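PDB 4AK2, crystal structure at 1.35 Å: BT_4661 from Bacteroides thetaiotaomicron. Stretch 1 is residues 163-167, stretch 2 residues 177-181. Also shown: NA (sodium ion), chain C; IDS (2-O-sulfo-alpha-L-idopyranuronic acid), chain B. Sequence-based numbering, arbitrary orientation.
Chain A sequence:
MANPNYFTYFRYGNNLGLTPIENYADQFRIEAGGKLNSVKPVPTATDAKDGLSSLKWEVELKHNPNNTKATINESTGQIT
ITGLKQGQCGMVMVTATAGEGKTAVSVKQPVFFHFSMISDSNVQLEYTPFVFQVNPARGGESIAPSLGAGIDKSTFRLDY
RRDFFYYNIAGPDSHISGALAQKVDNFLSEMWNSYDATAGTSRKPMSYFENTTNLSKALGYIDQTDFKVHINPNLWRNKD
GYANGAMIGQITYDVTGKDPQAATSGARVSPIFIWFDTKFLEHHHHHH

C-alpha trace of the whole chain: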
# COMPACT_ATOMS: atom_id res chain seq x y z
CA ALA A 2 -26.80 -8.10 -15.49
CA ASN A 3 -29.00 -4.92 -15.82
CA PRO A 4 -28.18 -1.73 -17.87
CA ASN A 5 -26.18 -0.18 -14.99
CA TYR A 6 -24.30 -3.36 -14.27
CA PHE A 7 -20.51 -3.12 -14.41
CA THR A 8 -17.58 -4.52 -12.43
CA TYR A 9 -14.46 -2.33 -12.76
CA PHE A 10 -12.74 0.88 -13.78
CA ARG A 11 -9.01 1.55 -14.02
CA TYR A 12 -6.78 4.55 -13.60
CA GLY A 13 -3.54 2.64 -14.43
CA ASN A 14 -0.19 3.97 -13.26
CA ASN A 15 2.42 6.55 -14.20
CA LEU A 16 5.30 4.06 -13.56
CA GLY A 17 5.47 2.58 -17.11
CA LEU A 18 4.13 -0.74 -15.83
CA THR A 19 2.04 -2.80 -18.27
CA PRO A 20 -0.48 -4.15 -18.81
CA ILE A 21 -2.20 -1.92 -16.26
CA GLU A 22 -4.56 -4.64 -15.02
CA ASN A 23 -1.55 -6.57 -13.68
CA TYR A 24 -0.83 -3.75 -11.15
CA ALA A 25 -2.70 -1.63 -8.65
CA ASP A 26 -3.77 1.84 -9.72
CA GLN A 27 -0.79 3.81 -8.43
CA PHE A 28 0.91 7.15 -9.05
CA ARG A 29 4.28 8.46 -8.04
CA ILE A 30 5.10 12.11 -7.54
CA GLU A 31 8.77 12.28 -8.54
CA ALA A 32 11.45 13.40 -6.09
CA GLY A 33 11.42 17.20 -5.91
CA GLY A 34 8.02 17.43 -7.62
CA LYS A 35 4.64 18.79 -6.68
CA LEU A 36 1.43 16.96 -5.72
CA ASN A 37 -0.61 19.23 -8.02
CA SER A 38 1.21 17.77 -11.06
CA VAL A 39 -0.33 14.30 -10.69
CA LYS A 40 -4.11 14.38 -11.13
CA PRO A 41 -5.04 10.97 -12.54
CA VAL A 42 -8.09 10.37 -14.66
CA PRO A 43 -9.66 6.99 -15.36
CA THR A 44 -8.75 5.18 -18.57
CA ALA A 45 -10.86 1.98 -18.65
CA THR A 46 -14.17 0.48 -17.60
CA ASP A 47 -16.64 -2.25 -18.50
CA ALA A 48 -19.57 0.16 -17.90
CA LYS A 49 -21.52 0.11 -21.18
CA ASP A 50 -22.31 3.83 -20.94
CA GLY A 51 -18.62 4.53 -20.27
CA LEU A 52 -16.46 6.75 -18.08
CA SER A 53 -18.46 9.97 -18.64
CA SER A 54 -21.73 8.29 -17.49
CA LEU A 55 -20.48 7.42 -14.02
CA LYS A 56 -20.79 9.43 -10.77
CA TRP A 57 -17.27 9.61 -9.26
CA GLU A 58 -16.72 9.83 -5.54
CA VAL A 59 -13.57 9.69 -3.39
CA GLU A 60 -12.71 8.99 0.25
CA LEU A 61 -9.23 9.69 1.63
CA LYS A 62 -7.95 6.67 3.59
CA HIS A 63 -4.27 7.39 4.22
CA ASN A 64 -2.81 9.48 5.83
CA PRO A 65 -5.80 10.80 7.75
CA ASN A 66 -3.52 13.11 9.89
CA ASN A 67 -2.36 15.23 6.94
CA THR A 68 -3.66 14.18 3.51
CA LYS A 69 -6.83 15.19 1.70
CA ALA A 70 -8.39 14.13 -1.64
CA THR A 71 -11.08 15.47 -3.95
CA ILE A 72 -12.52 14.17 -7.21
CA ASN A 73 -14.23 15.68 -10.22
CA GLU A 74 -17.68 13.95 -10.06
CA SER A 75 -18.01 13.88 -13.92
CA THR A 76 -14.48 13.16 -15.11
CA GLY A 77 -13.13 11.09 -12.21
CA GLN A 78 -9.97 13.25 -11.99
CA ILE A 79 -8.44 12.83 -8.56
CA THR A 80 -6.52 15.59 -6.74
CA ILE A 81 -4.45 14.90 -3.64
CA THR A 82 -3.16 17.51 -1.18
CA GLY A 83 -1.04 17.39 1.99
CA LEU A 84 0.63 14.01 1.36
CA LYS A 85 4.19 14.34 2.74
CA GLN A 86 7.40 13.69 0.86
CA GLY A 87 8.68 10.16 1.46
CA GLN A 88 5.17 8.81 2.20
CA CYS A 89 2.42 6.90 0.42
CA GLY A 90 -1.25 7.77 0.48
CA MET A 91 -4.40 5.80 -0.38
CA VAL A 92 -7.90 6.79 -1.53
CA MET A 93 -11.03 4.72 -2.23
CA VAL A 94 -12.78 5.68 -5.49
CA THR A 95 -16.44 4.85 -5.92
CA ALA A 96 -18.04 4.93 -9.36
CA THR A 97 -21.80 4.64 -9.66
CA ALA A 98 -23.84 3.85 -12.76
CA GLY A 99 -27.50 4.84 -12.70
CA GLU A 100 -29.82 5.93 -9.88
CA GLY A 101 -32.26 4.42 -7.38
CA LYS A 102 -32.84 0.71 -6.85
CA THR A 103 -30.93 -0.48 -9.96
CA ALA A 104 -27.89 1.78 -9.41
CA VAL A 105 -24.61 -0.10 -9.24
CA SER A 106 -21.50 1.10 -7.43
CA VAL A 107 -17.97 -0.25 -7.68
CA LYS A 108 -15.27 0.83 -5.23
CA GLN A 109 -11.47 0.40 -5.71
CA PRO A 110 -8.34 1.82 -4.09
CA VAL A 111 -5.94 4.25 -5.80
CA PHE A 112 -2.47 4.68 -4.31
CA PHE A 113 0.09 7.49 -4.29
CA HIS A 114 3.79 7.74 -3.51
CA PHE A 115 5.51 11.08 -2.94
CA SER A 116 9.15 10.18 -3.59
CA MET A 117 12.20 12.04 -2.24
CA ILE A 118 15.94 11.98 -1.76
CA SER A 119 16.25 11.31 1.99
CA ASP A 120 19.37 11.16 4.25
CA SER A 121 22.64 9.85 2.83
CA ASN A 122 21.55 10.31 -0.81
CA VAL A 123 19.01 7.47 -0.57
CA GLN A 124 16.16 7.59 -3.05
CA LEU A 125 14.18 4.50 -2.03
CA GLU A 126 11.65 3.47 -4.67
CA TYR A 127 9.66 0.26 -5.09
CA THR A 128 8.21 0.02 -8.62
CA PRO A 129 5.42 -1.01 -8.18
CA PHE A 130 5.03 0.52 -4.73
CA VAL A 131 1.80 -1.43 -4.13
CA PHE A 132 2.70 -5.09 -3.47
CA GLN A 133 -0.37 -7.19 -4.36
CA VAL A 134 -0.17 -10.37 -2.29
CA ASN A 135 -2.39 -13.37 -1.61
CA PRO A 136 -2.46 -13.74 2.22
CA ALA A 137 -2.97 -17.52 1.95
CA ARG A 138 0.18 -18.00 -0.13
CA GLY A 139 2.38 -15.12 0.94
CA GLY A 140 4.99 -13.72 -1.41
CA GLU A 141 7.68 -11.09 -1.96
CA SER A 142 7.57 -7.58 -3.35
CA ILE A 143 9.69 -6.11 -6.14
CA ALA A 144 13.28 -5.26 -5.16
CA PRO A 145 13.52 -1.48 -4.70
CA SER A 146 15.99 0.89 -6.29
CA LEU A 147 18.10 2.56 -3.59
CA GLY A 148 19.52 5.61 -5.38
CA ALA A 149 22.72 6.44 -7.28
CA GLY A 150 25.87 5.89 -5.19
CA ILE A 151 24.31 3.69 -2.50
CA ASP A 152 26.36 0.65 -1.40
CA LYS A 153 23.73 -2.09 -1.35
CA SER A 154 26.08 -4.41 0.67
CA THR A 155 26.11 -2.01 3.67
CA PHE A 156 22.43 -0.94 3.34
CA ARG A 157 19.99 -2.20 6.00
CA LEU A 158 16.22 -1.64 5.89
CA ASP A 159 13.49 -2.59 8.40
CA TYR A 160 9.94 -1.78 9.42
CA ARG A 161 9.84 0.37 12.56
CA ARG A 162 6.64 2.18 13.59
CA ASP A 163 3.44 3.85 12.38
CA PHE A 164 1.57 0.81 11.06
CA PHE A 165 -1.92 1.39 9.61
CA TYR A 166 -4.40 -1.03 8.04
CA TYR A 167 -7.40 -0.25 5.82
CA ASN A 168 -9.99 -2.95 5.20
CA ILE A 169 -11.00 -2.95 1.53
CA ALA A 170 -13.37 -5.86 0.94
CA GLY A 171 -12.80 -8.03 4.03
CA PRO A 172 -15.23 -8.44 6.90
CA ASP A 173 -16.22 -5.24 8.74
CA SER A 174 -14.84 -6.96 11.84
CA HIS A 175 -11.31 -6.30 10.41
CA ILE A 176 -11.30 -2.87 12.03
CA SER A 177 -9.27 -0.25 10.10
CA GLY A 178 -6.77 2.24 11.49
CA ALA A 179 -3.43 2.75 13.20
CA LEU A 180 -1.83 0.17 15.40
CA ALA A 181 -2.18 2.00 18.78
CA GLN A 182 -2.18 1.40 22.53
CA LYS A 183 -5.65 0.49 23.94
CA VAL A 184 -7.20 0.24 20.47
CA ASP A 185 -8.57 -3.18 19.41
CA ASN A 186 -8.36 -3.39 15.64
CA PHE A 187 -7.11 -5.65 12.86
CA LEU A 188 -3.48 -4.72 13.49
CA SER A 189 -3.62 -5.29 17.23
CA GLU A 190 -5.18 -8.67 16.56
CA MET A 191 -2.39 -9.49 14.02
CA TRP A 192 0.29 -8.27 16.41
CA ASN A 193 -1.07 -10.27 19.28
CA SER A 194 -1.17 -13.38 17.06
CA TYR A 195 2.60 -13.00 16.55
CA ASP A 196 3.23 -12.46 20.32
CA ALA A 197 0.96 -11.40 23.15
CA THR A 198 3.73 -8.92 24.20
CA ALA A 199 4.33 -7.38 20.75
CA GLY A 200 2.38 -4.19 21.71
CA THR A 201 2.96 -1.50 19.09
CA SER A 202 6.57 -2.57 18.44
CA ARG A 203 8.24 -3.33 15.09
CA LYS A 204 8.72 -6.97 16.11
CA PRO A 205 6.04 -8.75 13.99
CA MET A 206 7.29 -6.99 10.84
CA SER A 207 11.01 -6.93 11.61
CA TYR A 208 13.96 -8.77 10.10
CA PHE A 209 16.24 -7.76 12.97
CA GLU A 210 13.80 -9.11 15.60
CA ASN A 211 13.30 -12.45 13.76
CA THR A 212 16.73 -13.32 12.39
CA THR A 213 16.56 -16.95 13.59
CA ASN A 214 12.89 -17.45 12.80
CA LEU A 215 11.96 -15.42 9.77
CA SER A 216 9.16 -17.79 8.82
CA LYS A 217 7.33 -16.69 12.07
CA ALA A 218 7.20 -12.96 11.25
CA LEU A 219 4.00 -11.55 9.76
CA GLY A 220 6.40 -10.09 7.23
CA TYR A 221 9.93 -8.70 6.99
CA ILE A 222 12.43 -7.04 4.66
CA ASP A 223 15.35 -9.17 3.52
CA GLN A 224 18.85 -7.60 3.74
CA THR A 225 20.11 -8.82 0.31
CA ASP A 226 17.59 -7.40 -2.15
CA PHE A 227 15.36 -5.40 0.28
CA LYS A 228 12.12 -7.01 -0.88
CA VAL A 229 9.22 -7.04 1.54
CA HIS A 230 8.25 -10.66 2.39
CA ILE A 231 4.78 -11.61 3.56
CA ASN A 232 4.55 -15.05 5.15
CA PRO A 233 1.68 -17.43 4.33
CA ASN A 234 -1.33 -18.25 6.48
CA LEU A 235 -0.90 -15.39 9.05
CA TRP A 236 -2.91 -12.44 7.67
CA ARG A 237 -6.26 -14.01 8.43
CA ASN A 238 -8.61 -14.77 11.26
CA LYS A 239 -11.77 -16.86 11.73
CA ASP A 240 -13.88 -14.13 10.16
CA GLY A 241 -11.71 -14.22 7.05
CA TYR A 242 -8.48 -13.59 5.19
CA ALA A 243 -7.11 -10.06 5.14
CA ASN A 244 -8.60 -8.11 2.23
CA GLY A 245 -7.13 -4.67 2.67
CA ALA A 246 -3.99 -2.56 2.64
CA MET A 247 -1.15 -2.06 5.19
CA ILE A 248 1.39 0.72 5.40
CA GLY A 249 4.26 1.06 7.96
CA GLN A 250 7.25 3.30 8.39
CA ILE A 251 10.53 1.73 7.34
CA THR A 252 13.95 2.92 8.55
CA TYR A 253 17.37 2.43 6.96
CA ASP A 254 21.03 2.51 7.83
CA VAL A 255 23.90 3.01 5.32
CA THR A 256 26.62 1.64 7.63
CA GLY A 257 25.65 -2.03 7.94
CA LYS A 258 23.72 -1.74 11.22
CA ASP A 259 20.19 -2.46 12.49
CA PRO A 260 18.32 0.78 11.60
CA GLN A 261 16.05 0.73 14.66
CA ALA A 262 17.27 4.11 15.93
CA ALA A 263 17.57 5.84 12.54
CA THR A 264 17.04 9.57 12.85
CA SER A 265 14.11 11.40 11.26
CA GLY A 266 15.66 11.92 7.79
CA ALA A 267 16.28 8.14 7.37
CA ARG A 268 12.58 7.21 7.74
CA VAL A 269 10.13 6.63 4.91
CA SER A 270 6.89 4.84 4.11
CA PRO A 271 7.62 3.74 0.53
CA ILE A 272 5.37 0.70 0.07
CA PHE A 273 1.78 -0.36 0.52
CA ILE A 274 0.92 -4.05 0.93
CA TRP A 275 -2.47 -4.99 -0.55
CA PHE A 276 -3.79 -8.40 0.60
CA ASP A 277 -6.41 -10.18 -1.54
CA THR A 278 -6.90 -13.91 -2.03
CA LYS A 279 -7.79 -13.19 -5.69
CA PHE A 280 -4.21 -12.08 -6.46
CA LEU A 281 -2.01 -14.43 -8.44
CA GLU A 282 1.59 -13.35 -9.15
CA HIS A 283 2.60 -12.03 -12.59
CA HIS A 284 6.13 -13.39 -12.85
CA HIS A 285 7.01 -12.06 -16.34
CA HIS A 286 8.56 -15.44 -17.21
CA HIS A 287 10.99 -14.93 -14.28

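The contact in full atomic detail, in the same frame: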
# COMPACT_ATOMS: atom_id res chain seq x y z
N ASP A 163 4.47 3.17 13.14
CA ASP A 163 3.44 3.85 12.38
C ASP A 163 2.82 2.88 11.35
O ASP A 163 2.84 3.14 10.13
CB ASP A 163 3.97 5.14 11.73
CG ASP A 163 4.41 6.20 12.74
OD1 ASP A 163 3.97 6.14 13.89
OD2 ASP A 163 5.21 7.03 12.33
N PHE A 164 2.24 1.81 11.87
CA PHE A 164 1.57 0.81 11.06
C PHE A 164 0.09 1.15 11.01
O PHE A 164 -0.52 1.51 12.02
CB PHE A 164 1.75 -0.58 11.66
CG PHE A 164 3.19 -1.01 11.79
CD1 PHE A 164 3.82 -1.66 10.75
CD2 PHE A 164 3.90 -0.76 12.97
CE1 PHE A 164 5.13 -2.06 10.87
CE2 PHE A 164 5.22 -1.15 13.10
CZ PHE A 164 5.85 -1.79 12.05
N PHE A 165 -0.50 1.08 9.82
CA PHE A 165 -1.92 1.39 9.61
C PHE A 165 -2.49 0.30 8.71
O PHE A 165 -1.80 -0.16 7.74
CB PHE A 165 -2.14 2.68 8.85
CG PHE A 165 -1.63 3.93 9.56
CD1 PHE A 165 -0.25 4.23 9.57
CD2 PHE A 165 -2.52 4.85 10.15
CE1 PHE A 165 0.24 5.38 10.17
CE2 PHE A 165 -2.01 6.01 10.73
CZ PHE A 165 -0.65 6.27 10.75
N TYR A 166 -3.74 -0.08 8.91
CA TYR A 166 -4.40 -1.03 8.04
C TYR A 166 -5.74 -0.53 7.60
O TYR A 166 -6.53 -0.00 8.45
CB TYR A 166 -4.59 -2.38 8.78
CG TYR A 166 -5.23 -3.45 7.93
CD1 TYR A 166 -4.44 -4.27 7.13
CD2 TYR A 166 -6.60 -3.66 7.95
CE1 TYR A 166 -5.01 -5.26 6.36
CE2 TYR A 166 -7.20 -4.64 7.18
CZ TYR A 166 -6.37 -5.44 6.36
OH TYR A 166 -6.84 -6.47 5.57
N TYR A 167 -6.11 -0.71 6.33
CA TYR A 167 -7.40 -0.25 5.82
C TYR A 167 -8.09 -1.44 5.19
O TYR A 167 -7.63 -1.97 4.17
CB TYR A 167 -7.22 0.87 4.78
CG TYR A 167 -6.52 2.03 5.43
CD1 TYR A 167 -7.26 2.90 6.27
CD2 TYR A 167 -5.16 2.23 5.32
CE1 TYR A 167 -6.64 3.91 6.98
CE2 TYR A 167 -4.52 3.30 6.01
CZ TYR A 167 -5.29 4.14 6.84
OH TYR A 167 -4.69 5.17 7.54
N SER A 177 -10.33 -1.07 10.71
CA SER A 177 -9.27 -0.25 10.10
C SER A 177 -8.64 0.72 11.09
O SER A 177 -9.26 1.11 12.07
CB SER A 177 -9.85 0.55 8.96
OG SER A 177 -10.36 -0.32 7.95
N GLY A 178 -7.42 1.12 10.83
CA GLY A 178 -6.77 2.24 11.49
C GLY A 178 -5.38 1.92 11.97
O GLY A 178 -4.81 0.86 11.66
N ALA A 179 -4.78 2.87 12.69
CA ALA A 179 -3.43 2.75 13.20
C ALA A 179 -3.33 1.70 14.26
O ALA A 179 -4.19 1.61 15.15
CB ALA A 179 -2.95 4.08 13.77
N LEU A 180 -2.24 0.94 14.25
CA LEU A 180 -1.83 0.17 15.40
C LEU A 180 -1.50 1.14 16.56
O LEU A 180 -0.63 2.00 16.42
CB LEU A 180 -0.60 -0.68 15.06
CG LEU A 180 0.01 -1.47 16.21
CD1 LEU A 180 -0.95 -2.55 16.71
CD2 LEU A 180 1.34 -2.08 15.77
N ALA A 181 -2.24 1.00 17.66
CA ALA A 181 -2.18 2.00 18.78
C ALA A 181 -2.48 1.34 20.11
O ALA A 181 -3.28 0.40 20.18
CB ALA A 181 -3.17 3.12 18.50
NA NA C . 3.66 4.91 8.04
C1 IDS B . 7.07 11.10 15.48
C2 IDS B . 7.17 10.43 14.14
C3 IDS B . 5.81 10.01 13.52
C4 IDS B . 4.77 11.11 13.66
C5 IDS B . 4.73 11.53 15.13
C6 IDS B . 3.62 12.50 15.41
O2 IDS B . 7.93 11.30 13.28
O3 IDS B . 5.35 8.83 14.20
O4 IDS B . 5.17 12.19 12.80
O5 IDS B . 6.02 12.05 15.50
O6A IDS B . 2.46 12.11 15.16
O6B IDS B . 3.88 13.62 15.88
S IDS B . 8.67 10.77 12.04
O1S IDS B . 9.73 11.76 11.83
O2S IDS B . 9.16 9.43 12.38
O3S IDS B . 7.67 10.74 10.93
O HOH W 1 1.56 2.08 14.75
O HOH W 2 2.31 6.77 6.90

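What holds the two stretches together? They run antiparallel, their end-to-end directions 174° apart, and three backbone hydrogen bonds join them. Tyr166 and Gly178 form the hydrogen-bonded pair, each giving one N-H and accepting one from the other: Gly178 N donates to Tyr166 O at 2.8 Å, and Tyr166 N donates to Gly178 O at 3.1 Å, with angles at hydrogen of 156° and 162°. Two residues along, Leu180 N donates to Phe164 O at 2.9 Å. The next bridge, Phe165 with Ala179, is a non-hydrogen-bonded pair, so its backbone comes closer, with Phe165 CA 4.1 Å from Ala179 CA, against 5.3 Å between Tyr166 CA and Gly178 CA.

How are the remaining polar groups near Phe164 and Leu180 satisfied? A direct return bond is missing there, because Phe164 N and Leu180 O are too far apart to meet, and water 1 fills the gap. The O of water 1 accepts from Phe164 N at 3.0 Å and donates to Leu180 O at 2.8 Å, extending the ladder by one bridged rung. Two of the three carbonyls that accept across the contact, Phe164 O and Gly178 O, also receive weaker approaches from carbon: Ala179 CA lies 3.4 Å from Phe164 O, and Phe165 CA lies 3.6 Å from Gly178 O, both as CA-H...O contacts.

What do the side chains add? On the face shared by Phe165 and Ala179, Ala179 CB lies 3.7 Å from Phe165 CE2 and meets the ring obliquely. Leu180 points toward the other strand, and its CD2 reaches within 4.0 Å of Phe164 CD2, an apolar contact beside the water-bridged rung. Tyr166 projects to the other face, where Gly178 offers no side chain; the backbone angles of Gly178, 132° and -174°, would jam a CB against the carbonyl oxygen of Ser177, which by itself calls for glycine.

What becomes of the polar side chains at the ends? Ser177 OG comes 3.6 Å from Tyr167 CA, but its hydrogen bond is to a residue just outside the stretch, and Tyr167 OH is likewise satisfied elsewhere in the structure. Asp163 points away from the second stretch and serves other partners. Its OD2 accepts a hydrogen bond from O3 of the sulfated iduronate IDS at 2.6 Å, while its backbone O binds the sodium ion NA at 2.9 Å; water 2 also coordinates the ion, its O lying 2.6 Å from NA. One residue thus contacts sugar and metal through different oxygens.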